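Phosphoribosylaminoimidazole-succinocarboxamide synthase (Saccharomyces cerevisiae, PDB 2CNQ) catalyses the ATP-dependent joining of aspartate to 4-carboxy-5-aminoimidazole ribotide, forming SAICAR in the de novo synthesis of purines. Local coordinates at residues K113-I125 and E150-K164. Numbering follows the deposited sequence.
Sequences KLIPLEVIVRGYI and ESQEFPEPIFTPSTK. With AMZ (aminoimidazole 4-carboxamide ribonucleotide), chain C; ADP (adenosine-5'-diphosphate), chain B.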
# COMPACT_ATOMS: atom_id res chain seq x y z
N LYS A 113 6.83 -14.41 -7.69
CA LYS A 113 7.64 -13.59 -8.54
C LYS A 113 6.94 -12.30 -8.72
O LYS A 113 5.79 -12.26 -9.13
CB LYS A 113 7.83 -14.27 -9.85
CG LYS A 113 8.75 -13.51 -10.74
CD LYS A 113 9.03 -14.19 -12.03
CE LYS A 113 9.80 -15.47 -11.84
NZ LYS A 113 10.37 -15.93 -13.13
N LEU A 114 7.61 -11.24 -8.38
CA LEU A 114 7.01 -9.95 -8.42
C LEU A 114 7.24 -9.32 -9.75
O LEU A 114 8.24 -9.53 -10.37
CB LEU A 114 7.57 -9.04 -7.35
CG LEU A 114 7.42 -9.60 -5.96
CD1 LEU A 114 8.05 -8.64 -4.98
CD2 LEU A 114 5.97 -9.95 -5.72
N ILE A 115 6.28 -8.56 -10.21
CA ILE A 115 6.46 -7.72 -11.36
C ILE A 115 7.12 -6.48 -10.84
O ILE A 115 6.66 -5.89 -9.88
CB ILE A 115 5.12 -7.39 -11.99
CG1 ILE A 115 4.46 -8.68 -12.45
CG2 ILE A 115 5.30 -6.43 -13.12
CD1 ILE A 115 3.11 -8.47 -13.05
N PRO A 116 8.24 -6.09 -11.41
CA PRO A 116 9.09 -5.11 -10.79
C PRO A 116 8.65 -3.68 -11.05
O PRO A 116 9.37 -2.87 -11.62
CB PRO A 116 10.44 -5.39 -11.42
CG PRO A 116 10.06 -5.82 -12.78
CD PRO A 116 8.92 -6.72 -12.55
N LEU A 117 7.45 -3.39 -10.64
CA LEU A 117 6.87 -2.08 -10.79
C LEU A 117 6.10 -1.75 -9.57
O LEU A 117 5.50 -2.62 -8.97
CB LEU A 117 5.87 -2.05 -11.93
CG LEU A 117 6.41 -2.36 -13.30
CD1 LEU A 117 5.27 -2.55 -14.26
CD2 LEU A 117 7.32 -1.26 -13.76
N GLU A 118 6.07 -0.50 -9.22
CA GLU A 118 5.05 0.01 -8.36
C GLU A 118 3.89 0.31 -9.27
O GLU A 118 3.97 1.14 -10.15
CB GLU A 118 5.47 1.27 -7.67
CG GLU A 118 6.73 1.19 -6.92
CD GLU A 118 6.73 0.23 -5.77
OE1 GLU A 118 7.78 0.23 -5.08
OE2 GLU A 118 5.79 -0.50 -5.50
N VAL A 119 2.83 -0.44 -9.10
CA VAL A 119 1.70 -0.37 -10.00
C VAL A 119 0.76 0.66 -9.47
O VAL A 119 -0.20 0.37 -8.78
CB VAL A 119 1.08 -1.74 -10.15
CG1 VAL A 119 -0.11 -1.69 -11.06
CG2 VAL A 119 2.11 -2.72 -10.68
N ILE A 120 1.08 1.90 -9.76
CA ILE A 120 0.32 3.02 -9.28
C ILE A 120 -0.78 3.30 -10.24
O ILE A 120 -0.60 3.34 -11.44
CB ILE A 120 1.21 4.21 -9.11
CG1 ILE A 120 2.25 3.93 -8.06
CG2 ILE A 120 0.43 5.45 -8.79
CD1 ILE A 120 3.42 4.85 -8.14
N VAL A 121 -1.96 3.52 -9.69
CA VAL A 121 -3.09 4.02 -10.43
C VAL A 121 -3.51 5.30 -9.80
O VAL A 121 -3.64 5.38 -8.61
CB VAL A 121 -4.25 3.04 -10.45
CG1 VAL A 121 -5.38 3.62 -11.25
CG2 VAL A 121 -3.82 1.74 -11.01
N ARG A 122 -3.73 6.29 -10.64
CA ARG A 122 -4.18 7.58 -10.21
C ARG A 122 -5.54 7.85 -10.76
O ARG A 122 -5.73 7.88 -11.95
CB ARG A 122 -3.25 8.65 -10.65
CG ARG A 122 -1.83 8.40 -10.25
CD ARG A 122 -0.94 9.50 -10.75
NE ARG A 122 0.44 9.17 -10.54
CZ ARG A 122 1.11 9.44 -9.46
NH1 ARG A 122 0.62 10.18 -8.51
NH2 ARG A 122 2.32 8.95 -9.35
N GLY A 123 -6.48 8.06 -9.88
CA GLY A 123 -7.77 8.54 -10.30
C GLY A 123 -7.87 10.02 -10.33
O GLY A 123 -8.72 10.58 -11.02
N TYR A 124 -7.02 10.67 -9.56
CA TYR A 124 -7.07 12.08 -9.33
C TYR A 124 -5.67 12.55 -9.35
O TYR A 124 -4.73 11.84 -8.98
CB TYR A 124 -7.66 12.37 -7.98
CG TYR A 124 -9.08 11.94 -7.86
CD1 TYR A 124 -9.41 10.61 -7.74
CD2 TYR A 124 -10.09 12.87 -7.86
CE1 TYR A 124 -10.72 10.23 -7.63
CE2 TYR A 124 -11.40 12.48 -7.74
CZ TYR A 124 -11.70 11.17 -7.64
OH TYR A 124 -12.98 10.74 -7.52
N ILE A 125 -5.49 13.79 -9.77
CA ILE A 125 -4.16 14.29 -9.96
C ILE A 125 -3.66 14.95 -8.72
O ILE A 125 -4.19 15.94 -8.26
CB ILE A 125 -4.10 15.17 -11.19
CG1 ILE A 125 -2.65 15.42 -11.53
CG2 ILE A 125 -4.89 16.45 -11.10
CD1 ILE A 125 -2.45 16.03 -12.88
N GLU A 150 -5.72 21.04 -9.33
CA GLU A 150 -5.15 20.14 -8.36
C GLU A 150 -6.21 19.28 -7.76
O GLU A 150 -7.25 19.77 -7.39
CB GLU A 150 -4.43 20.89 -7.28
CG GLU A 150 -3.65 19.96 -6.41
CD GLU A 150 -3.07 20.57 -5.20
OE1 GLU A 150 -2.69 19.79 -4.32
OE2 GLU A 150 -2.98 21.80 -5.11
N SER A 151 -5.92 18.00 -7.69
CA SER A 151 -6.82 17.03 -7.14
C SER A 151 -7.95 16.66 -8.02
O SER A 151 -8.77 15.89 -7.60
CB SER A 151 -7.37 17.42 -5.77
OG SER A 151 -6.34 17.84 -4.93
N GLN A 152 -8.02 17.21 -9.22
CA GLN A 152 -9.10 16.90 -10.10
C GLN A 152 -9.01 15.45 -10.51
O GLN A 152 -7.94 14.87 -10.66
CB GLN A 152 -9.05 17.79 -11.30
CG GLN A 152 -10.23 17.64 -12.22
CD GLN A 152 -10.34 18.77 -13.19
OE1 GLN A 152 -9.74 19.81 -13.00
NE2 GLN A 152 -11.08 18.55 -14.26
N GLU A 153 -10.17 14.90 -10.76
CA GLU A 153 -10.27 13.59 -11.28
C GLU A 153 -9.79 13.55 -12.70
O GLU A 153 -10.14 14.41 -13.50
CB GLU A 153 -11.73 13.14 -11.21
CG GLU A 153 -11.96 11.68 -11.49
CD GLU A 153 -13.29 11.18 -10.98
OE1 GLU A 153 -13.40 9.96 -10.75
OE2 GLU A 153 -14.22 11.99 -10.80
N PHE A 154 -8.99 12.56 -13.04
CA PHE A 154 -8.68 12.32 -14.42
C PHE A 154 -9.92 11.84 -15.12
O PHE A 154 -10.78 11.26 -14.54
CB PHE A 154 -7.62 11.26 -14.54
CG PHE A 154 -6.28 11.70 -14.11
CD1 PHE A 154 -5.52 12.54 -14.90
CD2 PHE A 154 -5.74 11.26 -12.92
CE1 PHE A 154 -4.27 12.91 -14.52
CE2 PHE A 154 -4.49 11.64 -12.54
CZ PHE A 154 -3.76 12.47 -13.33
N PRO A 155 -9.99 12.01 -16.43
CA PRO A 155 -11.14 11.47 -17.14
C PRO A 155 -11.34 10.00 -16.93
O PRO A 155 -12.45 9.53 -16.80
CB PRO A 155 -10.80 11.77 -18.59
CG PRO A 155 -9.86 12.88 -18.55
CD PRO A 155 -9.09 12.78 -17.29
N GLU A 156 -10.22 9.29 -16.88
CA GLU A 156 -10.20 7.90 -16.54
C GLU A 156 -9.01 7.69 -15.65
O GLU A 156 -8.02 8.36 -15.79
CB GLU A 156 -10.01 7.04 -17.77
CG GLU A 156 -11.14 7.08 -18.74
CD GLU A 156 -12.43 6.57 -18.18
OE1 GLU A 156 -12.40 5.77 -17.23
OE2 GLU A 156 -13.49 6.94 -18.73
N PRO A 157 -9.07 6.74 -14.73
CA PRO A 157 -7.87 6.49 -13.94
C PRO A 157 -6.76 6.03 -14.80
O PRO A 157 -7.00 5.38 -15.81
CB PRO A 157 -8.32 5.39 -12.99
CG PRO A 157 -9.79 5.53 -12.95
CD PRO A 157 -10.18 5.88 -14.34
N ILE A 158 -5.55 6.35 -14.40
CA ILE A 158 -4.42 6.06 -15.20
C ILE A 158 -3.39 5.27 -14.45
O ILE A 158 -3.07 5.53 -13.30
CB ILE A 158 -3.83 7.30 -15.79
CG1 ILE A 158 -3.49 8.37 -14.80
CG2 ILE A 158 -4.80 7.82 -16.87
CD1 ILE A 158 -2.71 9.48 -15.38
N PHE A 159 -2.87 4.27 -15.13
CA PHE A 159 -1.72 3.53 -14.70
C PHE A 159 -0.49 4.36 -14.91
O PHE A 159 -0.20 4.79 -16.00
CB PHE A 159 -1.66 2.27 -15.52
CG PHE A 159 -0.36 1.54 -15.42
CD1 PHE A 159 0.39 1.33 -16.54
CD2 PHE A 159 0.07 0.99 -14.23
CE1 PHE A 159 1.53 0.56 -16.49
CE2 PHE A 159 1.22 0.26 -14.18
CZ PHE A 159 1.94 0.04 -15.32
N THR A 160 0.23 4.59 -13.83
CA THR A 160 1.39 5.44 -13.84
C THR A 160 2.46 4.73 -13.06
O THR A 160 2.61 4.92 -11.87
CB THR A 160 1.10 6.81 -13.31
OG1 THR A 160 0.75 6.74 -11.93
CG2 THR A 160 -0.02 7.47 -14.04
N PRO A 161 3.20 3.86 -13.69
CA PRO A 161 4.13 3.02 -12.95
C PRO A 161 5.29 3.77 -12.44
O PRO A 161 5.71 4.75 -13.00
CB PRO A 161 4.55 1.98 -13.97
CG PRO A 161 4.37 2.68 -15.28
CD PRO A 161 3.16 3.55 -15.11
N SER A 162 5.87 3.22 -11.39
CA SER A 162 7.17 3.62 -10.98
C SER A 162 8.04 2.41 -10.87
O SER A 162 7.57 1.30 -10.73
CB SER A 162 7.10 4.42 -9.71
OG SER A 162 7.16 3.57 -8.62
N THR A 163 9.32 2.64 -10.89
CA THR A 163 10.24 1.59 -10.63
C THR A 163 10.15 1.26 -9.19
O THR A 163 9.61 2.00 -8.38
CB THR A 163 11.63 2.00 -10.99
OG1 THR A 163 11.99 3.05 -10.09
CG2 THR A 163 11.74 2.41 -12.44
N LYS A 164 10.72 0.12 -8.87
CA LYS A 164 11.00 -0.27 -7.51
C LYS A 164 12.45 0.01 -7.29
O LYS A 164 13.31 -0.73 -7.79
CB LYS A 164 10.70 -1.74 -7.31
CG LYS A 164 9.24 -2.03 -7.48
CD LYS A 164 8.93 -3.48 -7.47
CE LYS A 164 9.13 -4.08 -6.15
NZ LYS A 164 8.87 -5.50 -6.24
O5 AMZ C . 5.30 2.33 -1.26
C6 AMZ C . 5.60 2.83 -2.33
N2 AMZ C . 6.76 2.62 -2.93
C3A AMZ C . 4.67 3.70 -3.02
C7A AMZ C . 3.45 4.09 -2.57
N3 AMZ C . 2.74 3.75 -1.48
N1 AMZ C . 4.92 4.28 -4.21
C5 AMZ C . 3.86 5.00 -4.50
N AMZ C . 2.96 4.90 -3.50
C1 AMZ C . 1.64 5.50 -3.49
C2 AMZ C . 1.56 6.81 -2.75
C3 AMZ C . 0.42 7.49 -3.43
O2 AMZ C . -0.76 6.94 -2.88
O1 AMZ C . 1.37 6.57 -1.37
O AMZ C . 1.35 5.82 -4.82
C AMZ C . 0.59 7.02 -4.87
C4 AMZ C . 1.25 8.01 -5.76
O3 AMZ C . 2.37 8.55 -5.09
P AMZ C . 3.15 9.77 -5.76
OP1 AMZ C . 3.87 9.24 -6.95
O4 AMZ C . 4.09 10.24 -4.67
OP2 AMZ C . 2.16 10.82 -6.17
PB ADP B . 9.05 -1.77 1.12
O1B ADP B . 7.79 -1.14 0.78
O2B ADP B . 9.86 -2.12 -0.06
O3B ADP B . 9.92 -1.11 2.08
PA ADP B . 7.55 -3.54 2.78
O1A ADP B . 6.25 -3.09 2.28
O2A ADP B . 7.96 -3.17 4.13
O3A ADP B . 8.69 -3.18 1.77
O5' ADP B . 7.64 -5.11 2.72
C5' ADP B . 7.03 -5.92 1.74
C4' ADP B . 8.08 -6.47 0.82
O4' ADP B . 7.61 -7.74 0.40
C3' ADP B . 8.25 -5.67 -0.44
O3' ADP B . 9.54 -5.88 -0.96
C2' ADP B . 7.27 -6.31 -1.37
O2' ADP B . 7.52 -6.07 -2.71
C1' ADP B . 7.45 -7.74 -1.01
N9 ADP B . 6.37 -8.62 -1.31
C8 ADP B . 5.07 -8.36 -1.20
N7 ADP B . 4.31 -9.40 -1.45
C5 ADP B . 5.18 -10.38 -1.74
C6 ADP B . 5.05 -11.75 -2.06
N6 ADP B . 3.86 -12.32 -2.13
N1 ADP B . 6.13 -12.45 -2.36
C2 ADP B . 7.33 -11.88 -2.25
N3 ADP B . 7.58 -10.63 -1.88
C4 ADP B . 6.50 -9.90 -1.64
O HOH W 1 11.60 -1.61 -10.98
O HOH W 2 -10.04 9.08 -12.85
O HOH W 3 -10.63 8.65 -11.64
O HOH W 4 -14.87 12.62 -7.58
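Arg122 and Ile158 form a hydrogen-bonded pair, each backbone N donating to the other's O. The Arg122 side chain spends its terminal nitrogens on the AMZ phosphate: NH1 reaches OP2 at 2.9 Å and NH2 reaches OP1 at 2.9 Å, both nearly straight, so the guanidinium meets it edge-on. NH2 also hydrogen-bonds His140 NE2. Thr160 suits its place because OG1 stands between its backbone N and carbonyl carbon (chi1 65°), at the NE edge, well round from the phosphate, and takes a weak, bent bond from NE at 2.8 Å. An alanine in place of Arg122 would probably leave the phosphate without this two-pronged charged grip and OG1 without its NE donor. Beneath, 119-122 and 157-159 run antiparallel in the mixed sheet, 157-159 belonging to one of its two outermost strands; Thr160 N binds Ile120 O at 2.8 Å. Ile120, branched and apolar, sets CG2 above the rim of one guanidinium face and CD1 3.7 Å from AMZ C5. Beyond the corner at Gly123, Phe154 N bonds Gly123 O, and ring carbon CZ packs 3.5 Å from Ile125 CB. Lys164's long aliphatic chain passes Leu117, CD 3.5 Å from its N, bringing NZ beside Leu114 CD1 in the ADP pocket.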